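Local structure of TonB-dependent siderophore receptor (Pseudomonas aeruginosa 39016, 5NEC) at residues Val229-Leu234 with Asp282-Thr287; Asn300-Gly305 with Ala342-Asp347; Glu366-Asp371 with Gly430-Ile435. The protein probably imports ferric siderophores across the bacterial outer membrane using energy passed on by TonB, and belongs to the receptors explored for uptake of siderophore-drug conjugates. All blocks are in the same frame, centred on the assembly; numbering follows the deposited sequence.

Interaction 1. Residues Val229-Leu234 with Asp282-Thr287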
loop_
_atom_site.group_PDB
_atom_site.type_symbol
_atom_site.label_atom_id
_atom_site.label_comp_id
_atom_site.label_asym_id
_atom_site.label_seq_id
_atom_site.Cartn_x
_atom_site.Cartn_y
_atom_site.Cartn_z
ATOM N N VAL A 229 6.321 -18.413 -15.239
ATOM C CA VAL A 229 7.218 -18.566 -14.104
ATOM C C VAL A 229 7.852 -17.197 -13.797
ATOM O O VAL A 229 8.529 -16.636 -14.651
ATOM C CB VAL A 229 8.342 -19.616 -14.405
ATOM C CG1 VAL A 229 9.358 -19.699 -13.264
ATOM C CG2 VAL A 229 7.748 -20.993 -14.630
ATOM N N SER A 230 7.654 -16.697 -12.581
ATOM C CA SER A 230 8.203 -15.412 -12.146
ATOM C C SER A 230 8.992 -15.563 -10.873
ATOM O O SER A 230 8.639 -16.348 -10.006
ATOM C CB SER A 230 7.085 -14.410 -11.903
ATOM O OG SER A 230 6.499 -14.075 -13.156
ATOM N N HIS A 231 10.064 -14.804 -10.756
ATOM C CA HIS A 231 10.705 -14.624 -9.491
ATOM C C HIS A 231 10.827 -13.130 -9.220
ATOM O O HIS A 231 11.026 -12.344 -10.151
ATOM C CB HIS A 231 12.063 -15.324 -9.422
ATOM C CG HIS A 231 12.582 -15.442 -8.023
ATOM N ND1 HIS A 231 12.280 -16.514 -7.208
ATOM C CD2 HIS A 231 13.291 -14.578 -7.259
ATOM C CE1 HIS A 231 12.818 -16.320 -6.015
ATOM N NE2 HIS A 231 13.432 -15.150 -6.021
ATOM N N TYR A 232 10.663 -12.755 -7.944
ATOM C CA TYR A 232 10.780 -11.381 -7.475
ATOM C C TYR A 232 11.748 -11.316 -6.275
ATOM O O TYR A 232 11.597 -12.028 -5.290
ATOM C CB TYR A 232 9.402 -10.834 -7.077
ATOM C CG TYR A 232 9.446 -9.400 -6.595
ATOM C CD1 TYR A 232 9.472 -8.353 -7.495
ATOM C CD2 TYR A 232 9.478 -9.092 -5.229
ATOM C CE1 TYR A 232 9.508 -7.036 -7.067
ATOM C CE2 TYR A 232 9.523 -7.776 -4.790
ATOM C CZ TYR A 232 9.529 -6.752 -5.714
ATOM O OH TYR A 232 9.576 -5.436 -5.319
ATOM N N HIS A 233 12.736 -10.442 -6.363
ATOM C CA HIS A 233 13.720 -10.299 -5.324
ATOM C C HIS A 233 13.965 -8.825 -5.043
ATOM O O HIS A 233 14.281 -8.088 -5.972
ATOM C CB HIS A 233 15.026 -10.952 -5.737
ATOM C CG HIS A 233 16.076 -10.893 -4.677
ATOM N ND1 HIS A 233 16.111 -11.783 -3.629
ATOM C CD2 HIS A 233 17.092 -10.025 -4.467
ATOM C CE1 HIS A 233 17.108 -11.477 -2.820
ATOM N NE2 HIS A 233 17.719 -10.414 -3.305
ATOM N N LEU A 234 13.814 -8.411 -3.778
ATOM C CA LEU A 234 14.168 -7.064 -3.334
ATOM C C LEU A 234 14.901 -7.122 -1.998
ATOM O O LEU A 234 14.473 -7.808 -1.069
ATOM C CB LEU A 234 12.917 -6.188 -3.194
ATOM C CG LEU A 234 13.198 -4.684 -2.973
ATOM C CD1 LEU A 234 13.543 -3.993 -4.283
ATOM C CD2 LEU A 234 12.006 -4.007 -2.335
ATOM N N ASP A 282 11.908 -12.609 -1.231
ATOM C CA ASP A 282 11.994 -13.524 -2.373
ATOM C C ASP A 282 10.619 -14.136 -2.613
ATOM O O ASP A 282 10.011 -14.643 -1.677
ATOM C CB ASP A 282 12.972 -14.638 -2.078
ATOM C CG ASP A 282 14.392 -14.199 -2.216
ATOM O OD1 ASP A 282 14.810 -14.018 -3.374
ATOM O OD2 ASP A 282 15.105 -14.013 -1.189
ATOM N N THR A 283 10.131 -14.081 -3.849
ATOM C CA THR A 283 8.829 -14.647 -4.206
ATOM C C THR A 283 8.915 -15.334 -5.584
ATOM O O THR A 283 9.364 -14.734 -6.565
ATOM C CB THR A 283 7.758 -13.549 -4.182
ATOM O OG1 THR A 283 7.649 -13.075 -2.849
ATOM C CG2 THR A 283 6.389 -14.057 -4.573
ATOM N N SER A 284 8.523 -16.606 -5.620
ATOM C CA SER A 284 8.477 -17.404 -6.831
ATOM C C SER A 284 7.025 -17.682 -7.103
ATOM O O SER A 284 6.313 -18.071 -6.190
ATOM C CB SER A 284 9.206 -18.722 -6.630
ATOM O OG SER A 284 10.600 -18.517 -6.583
ATOM N N THR A 285 6.583 -17.480 -8.346
ATOM C CA THR A 285 5.193 -17.732 -8.721
ATOM C C THR A 285 5.179 -18.563 -10.002
ATOM O O THR A 285 5.921 -18.264 -10.937
ATOM C CB THR A 285 4.409 -16.409 -8.924
ATOM O OG1 THR A 285 4.539 -15.600 -7.756
ATOM C CG2 THR A 285 2.931 -16.667 -9.144
ATOM N N ILE A 286 4.341 -19.599 -10.032
ATOM C CA ILE A 286 4.176 -20.483 -11.198
ATOM C C ILE A 286 2.704 -20.591 -11.514
ATOM O O ILE A 286 1.927 -21.059 -10.684
ATOM C CB ILE A 286 4.757 -21.890 -10.916
ATOM C CG1 ILE A 286 6.282 -21.779 -10.807
ATOM C CG2 ILE A 286 4.427 -22.870 -12.021
ATOM C CD1 ILE A 286 6.940 -22.899 -10.078
ATOM N N THR A 287 2.325 -20.174 -12.720
ATOM C CA THR A 287 0.922 -20.119 -13.139
ATOM C C THR A 287 0.728 -21.001 -14.380
ATOM O O THR A 287 1.428 -20.813 -15.374
ATOM C CB THR A 287 0.503 -18.656 -13.437
ATOM O OG1 THR A 287 0.796 -17.838 -12.297
ATOM C CG2 THR A 287 -0.981 -18.553 -13.713
#
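Val229-Leu234 and Asp282-Thr287 are adjacent antiparallel strands in the wall of the TonB-dependent receptor beta-barrel, and Asp282 OD1 accepts hydrogen bonds from both His231 and His233. Four backbone bonds join the pairs Ser230-Thr285 and Tyr232-Thr283. The shortest of them runs from Tyr232 N to Thr283 O, at 2.7 Å.

The histidines, Asp282 and Ser284 share the outer face of the wall. In His231, CG lies anti to the backbone N (chi1 -165°), and chi2 of 89° turns the ring so that its edge meets Asp282 and Ser284. Its NE2 donates to Asp282 OD1 at 3.2 Å, using the anti lone pair of that oxygen. The bond is nearly straight (172°), and OD1 lies in the ring plane. At the other nitrogen, His231 ND1 and Ser284 OG are hydrogen-bonded at 2.7 Å. Thr283 O sits over one face of the same ring, offset toward the rim, 3.6 Å from His231 CG. His233 lies side by side with Asp282. Its ND1 donates to Asp282 OD1 at 2.6 Å, coming from above the carboxylate plane. Its NE2 is hydrogen-bonded to Glu235 OE1. Further along, Val229 CG2 touches Ile286 CG1 at 4.2 Å.

On the inner face, Thr285 OG1 bonds to Arg303 and Tyr232 packs on Asn123 of the plug.

One carboxylate oxygen thus takes two imidazole N-H groups. Bonds at both nitrogens fix the rotation of the His231 ring. The His233 ring is bonded to a carboxylate at each nitrogen, which would probably favour its protonated, charged form.

Interaction 2. Residues Asn300-Gly305 with Ala342-Asp347. With C8E ((hydroxyethyloxy)tri(ethyloxy)octane), chain C.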
loop_
_atom_site.group_PDB
_atom_site.type_symbol
_atom_site.label_atom_id
_atom_site.label_comp_id
_atom_site.label_asym_id
_atom_site.label_seq_id
_atom_site.Cartn_x
_atom_site.Cartn_y
_atom_site.Cartn_z
ATOM N N ASN A 300 -4.117 -22.866 -12.397
ATOM C CA ASN A 300 -3.466 -23.206 -11.131
ATOM C C ASN A 300 -2.304 -22.269 -10.926
ATOM O O ASN A 300 -1.530 -22.042 -11.834
ATOM C CB ASN A 300 -2.987 -24.656 -11.093
ATOM C CG ASN A 300 -2.616 -25.103 -9.694
ATOM O OD1 ASN A 300 -3.439 -25.639 -8.965
ATOM N ND2 ASN A 300 -1.376 -24.852 -9.301
ATOM N N THR A 301 -2.193 -21.734 -9.717
ATOM C CA THR A 301 -1.140 -20.815 -9.352
ATOM C C THR A 301 -0.489 -21.319 -8.077
ATOM O O THR A 301 -1.168 -21.658 -7.111
ATOM C CB THR A 301 -1.705 -19.405 -9.133
ATOM O OG1 THR A 301 -2.376 -18.987 -10.326
ATOM C CG2 THR A 301 -0.587 -18.387 -8.800
ATOM N N SER A 302 0.837 -21.376 -8.095
ATOM C CA SER A 302 1.619 -21.752 -6.936
ATOM C C SER A 302 2.542 -20.609 -6.616
ATOM O O SER A 302 3.232 -20.116 -7.503
ATOM C CB SER A 302 2.429 -23.007 -7.229
ATOM O OG SER A 302 1.545 -24.038 -7.601
ATOM N N ARG A 303 2.541 -20.178 -5.357
ATOM C CA ARG A 303 3.469 -19.168 -4.895
ATOM C C ARG A 303 4.234 -19.690 -3.666
ATOM O O ARG A 303 3.631 -20.192 -2.713
ATOM C CB ARG A 303 2.729 -17.855 -4.601
ATOM C CG ARG A 303 3.651 -16.761 -4.079
ATOM C CD ARG A 303 2.975 -15.408 -4.103
ATOM N NE ARG A 303 2.858 -14.909 -5.461
ATOM C CZ ARG A 303 2.030 -13.939 -5.851
ATOM N NH1 ARG A 303 1.225 -13.321 -4.988
ATOM N NH2 ARG A 303 2.013 -13.562 -7.128
ATOM N N TYR A 304 5.562 -19.604 -3.722
ATOM C CA TYR A 304 6.408 -19.730 -2.553
ATOM C C TYR A 304 7.059 -18.359 -2.283
ATOM O O TYR A 304 7.647 -17.751 -3.179
ATOM C CB TYR A 304 7.479 -20.804 -2.731
ATOM C CG TYR A 304 8.292 -20.984 -1.460
ATOM C CD1 TYR A 304 7.890 -21.903 -0.475
ATOM C CD2 TYR A 304 9.415 -20.195 -1.200
ATOM C CE1 TYR A 304 8.596 -22.043 0.716
ATOM C CE2 TYR A 304 10.120 -20.330 -0.016
ATOM C CZ TYR A 304 9.718 -21.253 0.936
ATOM O OH TYR A 304 10.430 -21.367 2.101
ATOM N N GLY A 305 6.975 -17.905 -1.034
ATOM C CA GLY A 305 7.527 -16.618 -0.612
ATOM C C GLY A 305 8.350 -16.743 0.648
ATOM O O GLY A 305 8.103 -17.598 1.468
ATOM N N ALA A 342 3.506 -20.432 1.513
ATOM C CA ALA A 342 3.305 -21.345 0.402
ATOM C C ALA A 342 1.809 -21.341 0.069
ATOM O O ALA A 342 0.992 -21.606 0.959
ATOM C CB ALA A 342 3.782 -22.730 0.784
ATOM N N VAL A 343 1.446 -21.018 -1.179
ATOM C CA VAL A 343 0.028 -20.950 -1.585
ATOM C C VAL A 343 -0.222 -21.744 -2.870
ATOM O O VAL A 343 0.587 -21.704 -3.799
ATOM C CB VAL A 343 -0.444 -19.483 -1.798
ATOM C CG1 VAL A 343 -1.957 -19.403 -1.984
ATOM C CG2 VAL A 343 -0.032 -18.634 -0.616
ATOM N N ASN A 344 -1.330 -22.475 -2.918
ATOM C CA ASN A 344 -1.816 -23.028 -4.171
ATOM C C ASN A 344 -3.268 -22.626 -4.388
ATOM O O ASN A 344 -4.103 -22.826 -3.515
ATOM C CB ASN A 344 -1.688 -24.548 -4.246
ATOM C CG ASN A 344 -1.867 -25.058 -5.672
ATOM O OD1 ASN A 344 -0.953 -24.985 -6.481
ATOM N ND2 ASN A 344 -3.060 -25.518 -5.999
ATOM N N GLN A 345 -3.553 -22.092 -5.570
ATOM C CA GLN A 345 -4.860 -21.560 -5.905
ATOM C C GLN A 345 -5.303 -22.145 -7.245
ATOM O O GLN A 345 -4.635 -21.952 -8.241
ATOM C CB GLN A 345 -4.749 -20.041 -5.969
ATOM C CG GLN A 345 -6.027 -19.297 -5.658
ATOM C CD GLN A 345 -5.766 -17.808 -5.370
ATOM O OE1 GLN A 345 -4.809 -17.439 -4.676
ATOM N NE2 GLN A 345 -6.645 -16.949 -5.881
ATOM N N THR A 346 -6.392 -22.902 -7.250
ATOM C CA THR A 346 -6.943 -23.487 -8.458
ATOM C C THR A 346 -8.255 -22.774 -8.779
ATOM O O THR A 346 -9.154 -22.765 -7.947
ATOM C CB THR A 346 -7.231 -24.989 -8.265
ATOM O OG1 THR A 346 -6.031 -25.674 -7.898
ATOM C CG2 THR A 346 -7.755 -25.590 -9.545
ATOM N N ASP A 347 -8.369 -22.196 -9.976
ATOM C CA ASP A 347 -9.571 -21.454 -10.390
ATOM C C ASP A 347 -10.207 -22.012 -11.667
ATOM O O ASP A 347 -9.510 -22.457 -12.578
ATOM C CB ASP A 347 -9.240 -19.980 -10.623
ATOM C CG ASP A 347 -8.715 -19.295 -9.380
ATOM O OD1 ASP A 347 -9.343 -19.434 -8.313
ATOM O OD2 ASP A 347 -7.680 -18.606 -9.462
HETATM C C1 C8E C . 0.468 -26.062 1.123
HETATM C C2 C8E C . 0.592 -25.323 -0.197
HETATM C C3 C8E C . 1.870 -25.691 -0.964
HETATM C C4 C8E C . 2.134 -24.749 -2.152
HETATM C C5 C8E C . 3.243 -25.236 -3.102
HETATM C C6 C8E C . 4.200 -24.118 -3.554
HETATM C C7 C8E C . 5.104 -24.566 -4.707
HETATM C C8 C8E C . 6.221 -23.589 -5.035
#
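Asn300 and Asn344 both hold CG anti to the backbone N (chi1 -166° in each), beside the carbonyl carbon, and chi2 (92° in Asn300) turns their amides toward each other. The side chains cross at about a right angle, with the amide planes 37° apart. Asn300 ND2 gives to Asn344 OD1 at 2.9 Å, and Asn344 ND2 gives to Asn300 OD1 at 3.0 Å. Each amide oxygen has a second donor. Thr346 OG1 reaches Asn300 OD1 at 2.8 Å, from the same face of the amide plane as Asn344 ND2. Ser302 OG reaches Asn344 OD1 at 2.9 Å, in the carbonyl plane. Two amides and two hydroxyls so form a small hydrogen-bonded network. Four backbone bonds join Thr301-Gln345 and Arg303-Val343.

Next to it, Tyr304 and Ala342 meet the octyl chain of a bound detergent, with C8 3.8 Å from Tyr304 CB and C4 3.9 Å from Ala342 CB. This fits a lipid-facing wall.

On the inner face, Arg303 bonds to Val108 O of the plug, and Arg303 and Val343 pack on Val111. The two strands, 296-316 and 327-354, form a beta hairpin in the barrel, with strand 276-291 beside the first and 357-379 beside the second.

Interaction 3. Residues Glu366-Asp371 with Gly430-Ile435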
loop_
_atom_site.group_PDB
_atom_site.type_symbol
_atom_site.label_atom_id
_atom_site.label_comp_id
_atom_site.label_asym_id
_atom_site.label_seq_id
_atom_site.Cartn_x
_atom_site.Cartn_y
_atom_site.Cartn_z
ATOM N N GLU A 366 -8.357 -22.613 -2.543
ATOM C CA GLU A 366 -7.092 -22.044 -2.133
ATOM C C GLU A 366 -6.582 -22.762 -0.879
ATOM O O GLU A 366 -7.334 -22.912 0.087
ATOM C CB GLU A 366 -7.308 -20.575 -1.864
ATOM C CG GLU A 366 -6.092 -19.789 -1.403
ATOM C CD GLU A 366 -6.487 -18.385 -0.980
ATOM O OE1 GLU A 366 -7.433 -17.847 -1.600
ATOM O OE2 GLU A 366 -5.879 -17.829 -0.033
ATOM N N PHE A 367 -5.329 -23.229 -0.919
ATOM C CA PHE A 367 -4.656 -23.844 0.227
ATOM C C PHE A 367 -3.392 -23.060 0.495
ATOM O O PHE A 367 -2.655 -22.764 -0.439
ATOM C CB PHE A 367 -4.261 -25.302 -0.071
ATOM C CG PHE A 367 -5.405 -26.178 -0.505
ATOM C CD1 PHE A 367 -6.144 -26.892 0.429
ATOM C CD2 PHE A 367 -5.741 -26.298 -1.854
ATOM C CE1 PHE A 367 -7.201 -27.717 0.037
ATOM C CE2 PHE A 367 -6.801 -27.113 -2.259
ATOM C CZ PHE A 367 -7.526 -27.828 -1.311
ATOM N N SER A 368 -3.118 -22.725 1.751
ATOM C CA SER A 368 -1.844 -22.062 2.077
ATOM C C SER A 368 -1.278 -22.406 3.438
ATOM O O SER A 368 -1.967 -22.930 4.293
ATOM C CB SER A 368 -1.975 -20.554 1.956
ATOM O OG SER A 368 -2.817 -20.068 2.975
ATOM N N ARG A 369 -0.001 -22.101 3.613
ATOM C CA ARG A 369 0.728 -22.368 4.844
ATOM C C ARG A 369 1.659 -21.195 5.103
ATOM O O ARG A 369 2.483 -20.898 4.249
ATOM C CB ARG A 369 1.526 -23.650 4.695
ATOM C CG ARG A 369 2.236 -24.097 5.955
ATOM C CD ARG A 369 2.790 -25.501 5.781
ATOM N NE ARG A 369 3.390 -26.021 7.009
ATOM C CZ ARG A 369 4.591 -25.675 7.485
ATOM N NH1 ARG A 369 5.366 -24.783 6.849
ATOM N NH2 ARG A 369 5.029 -26.219 8.620
ATOM N N GLU A 370 1.508 -20.516 6.242
ATOM C CA GLU A 370 2.457 -19.480 6.657
ATOM C C GLU A 370 3.228 -19.916 7.903
ATOM O O GLU A 370 2.626 -20.331 8.878
ATOM C CB GLU A 370 1.778 -18.128 6.904
ATOM C CG GLU A 370 2.702 -17.122 7.624
ATOM C CD GLU A 370 2.499 -15.656 7.259
ATOM O OE1 GLU A 370 2.346 -14.816 8.188
ATOM O OE2 GLU A 370 2.540 -15.329 6.047
ATOM N N ASP A 371 4.559 -19.815 7.837
ATOM C CA ASP A 371 5.495 -19.994 8.957
ATOM C C ASP A 371 5.991 -18.618 9.331
ATOM O O ASP A 371 6.516 -17.930 8.469
ATOM C CB ASP A 371 6.754 -20.752 8.512
ATOM C CG ASP A 371 6.725 -22.207 8.853
ATOM O OD1 ASP A 371 5.681 -22.854 8.560
ATOM O OD2 ASP A 371 7.766 -22.710 9.385
ATOM N N GLY A 430 0.643 -21.415 10.408
ATOM C CA GLY A 430 -0.774 -21.226 9.999
ATOM C C GLY A 430 -1.147 -21.979 8.726
ATOM O O GLY A 430 -0.356 -22.046 7.806
ATOM N N THR A 431 -2.348 -22.553 8.698
ATOM C CA THR A 431 -2.904 -23.259 7.533
ATOM C C THR A 431 -4.215 -22.580 7.177
ATOM O O THR A 431 -4.975 -22.216 8.077
ATOM C CB THR A 431 -3.187 -24.740 7.862
ATOM O OG1 THR A 431 -1.956 -25.444 7.919
ATOM C CG2 THR A 431 -4.075 -25.429 6.823
ATOM N N THR A 432 -4.473 -22.399 5.879
ATOM C CA THR A 432 -5.778 -21.939 5.404
ATOM C C THR A 432 -6.285 -22.854 4.287
ATOM O O THR A 432 -5.509 -23.362 3.494
ATOM C CB THR A 432 -5.743 -20.495 4.860
ATOM O OG1 THR A 432 -4.865 -20.447 3.742
ATOM C CG2 THR A 432 -5.316 -19.485 5.892
ATOM N N LYS A 433 -7.591 -23.072 4.259
ATOM C CA LYS A 433 -8.280 -23.705 3.153
ATOM C C LYS A 433 -9.449 -22.796 2.855
ATOM O O LYS A 433 -10.171 -22.415 3.781
ATOM C CB LYS A 433 -8.814 -25.072 3.565
ATOM C CG LYS A 433 -7.745 -26.117 3.825
ATOM C CD LYS A 433 -8.352 -27.402 4.378
ATOM C CE LYS A 433 -7.381 -28.574 4.272
ATOM N NZ LYS A 433 -7.871 -29.742 5.066
ATOM N N ALA A 434 -9.642 -22.421 1.593
ATOM C CA ALA A 434 -10.798 -21.593 1.226
ATOM C C ALA A 434 -11.480 -22.086 -0.036
ATOM O O ALA A 434 -10.855 -22.710 -0.884
ATOM C CB ALA A 434 -10.400 -20.132 1.084
ATOM N N ILE A 435 -12.771 -21.790 -0.139
ATOM C CA ILE A 435 -13.546 -22.023 -1.346
ATOM C C ILE A 435 -14.356 -20.763 -1.632
ATOM O O ILE A 435 -14.826 -20.109 -0.711
ATOM C CB ILE A 435 -14.415 -23.295 -1.227
ATOM C CG1 ILE A 435 -15.107 -23.602 -2.559
ATOM C CG2 ILE A 435 -15.444 -23.179 -0.120
ATOM C CD1 ILE A 435 -15.751 -24.980 -2.615
#
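The strands Glu366-Asp371 and Gly430-Ile435 run antiparallel, 4.7 Å apart at their closest axis approach and with directions 167° apart. They are neighbours in the wall of the transmembrane beta-barrel. Three hydrogen-bonded pairs, Glu366-Ala434, Ser368-Thr432 and Glu370-Gly430, give six backbone bonds. The shortest is Gly430 N to Glu370 O at 2.7 Å. Phe367-Lys433 and Arg369-Thr431 are the non-hydrogen-bonded pairs between them.

Phe367 and Lys433 lie on the outer surface. In Phe367, CG is anti to the carbonyl carbon (chi1 -55°), and the ring meets the aliphatic start of the lysine. Phe367 CD1 is 3.8 Å from Lys433 CG. Beyond CG the lysine chain is extended and leads away from the ring. Arg369 is extended from CG to NE on the same face. Its NH1 forms a salt bridge within its own strand, with Asp371 OD1 at 2.6 Å. A bound detergent comes to about 4 Å from the Arg369 side chain, nearest atoms, as expected where the barrel meets lipid.

Glu366, Ser368, Thr432 and Ala434 face the other way, into the barrel. Glu366 OE1 forms a salt bridge with Arg454, on the next strand beyond Gly430-Ile435. Ala434 CB stands 4.3 Å from Glu366 CB. The hydroxyls of Ser368 and Thr432 are modelled too close together, so their positions are doubtful.

Gly430 O is met twice from the facing strand: by Glu370 N at 2.9 Å, in a hydrogen bond, and by Arg369 CA at 3.2 Å, in a CA-H...O contact.

The three interactions follow one another along the chain and round the barrel wall. Interaction 1 uses strands 225-238 and 276-291, interaction 2 uses 296-316 and 327-354, and interaction 3 uses 357-379 and 426-444. These six strands are consecutive neighbours, all in the beta-barrel. Centres of interactions 1 and 2 are 11 Å apart, and those of 2 and 3 are 10 Å apart. Interactions 1 and 3 do not touch. Probable backbone hydrogen bonds close the seams: Ile286 N to Ser302 O, and Asn344 N to Phe367 O. The result is a continuous wall with detergent bound outside and the plug inside.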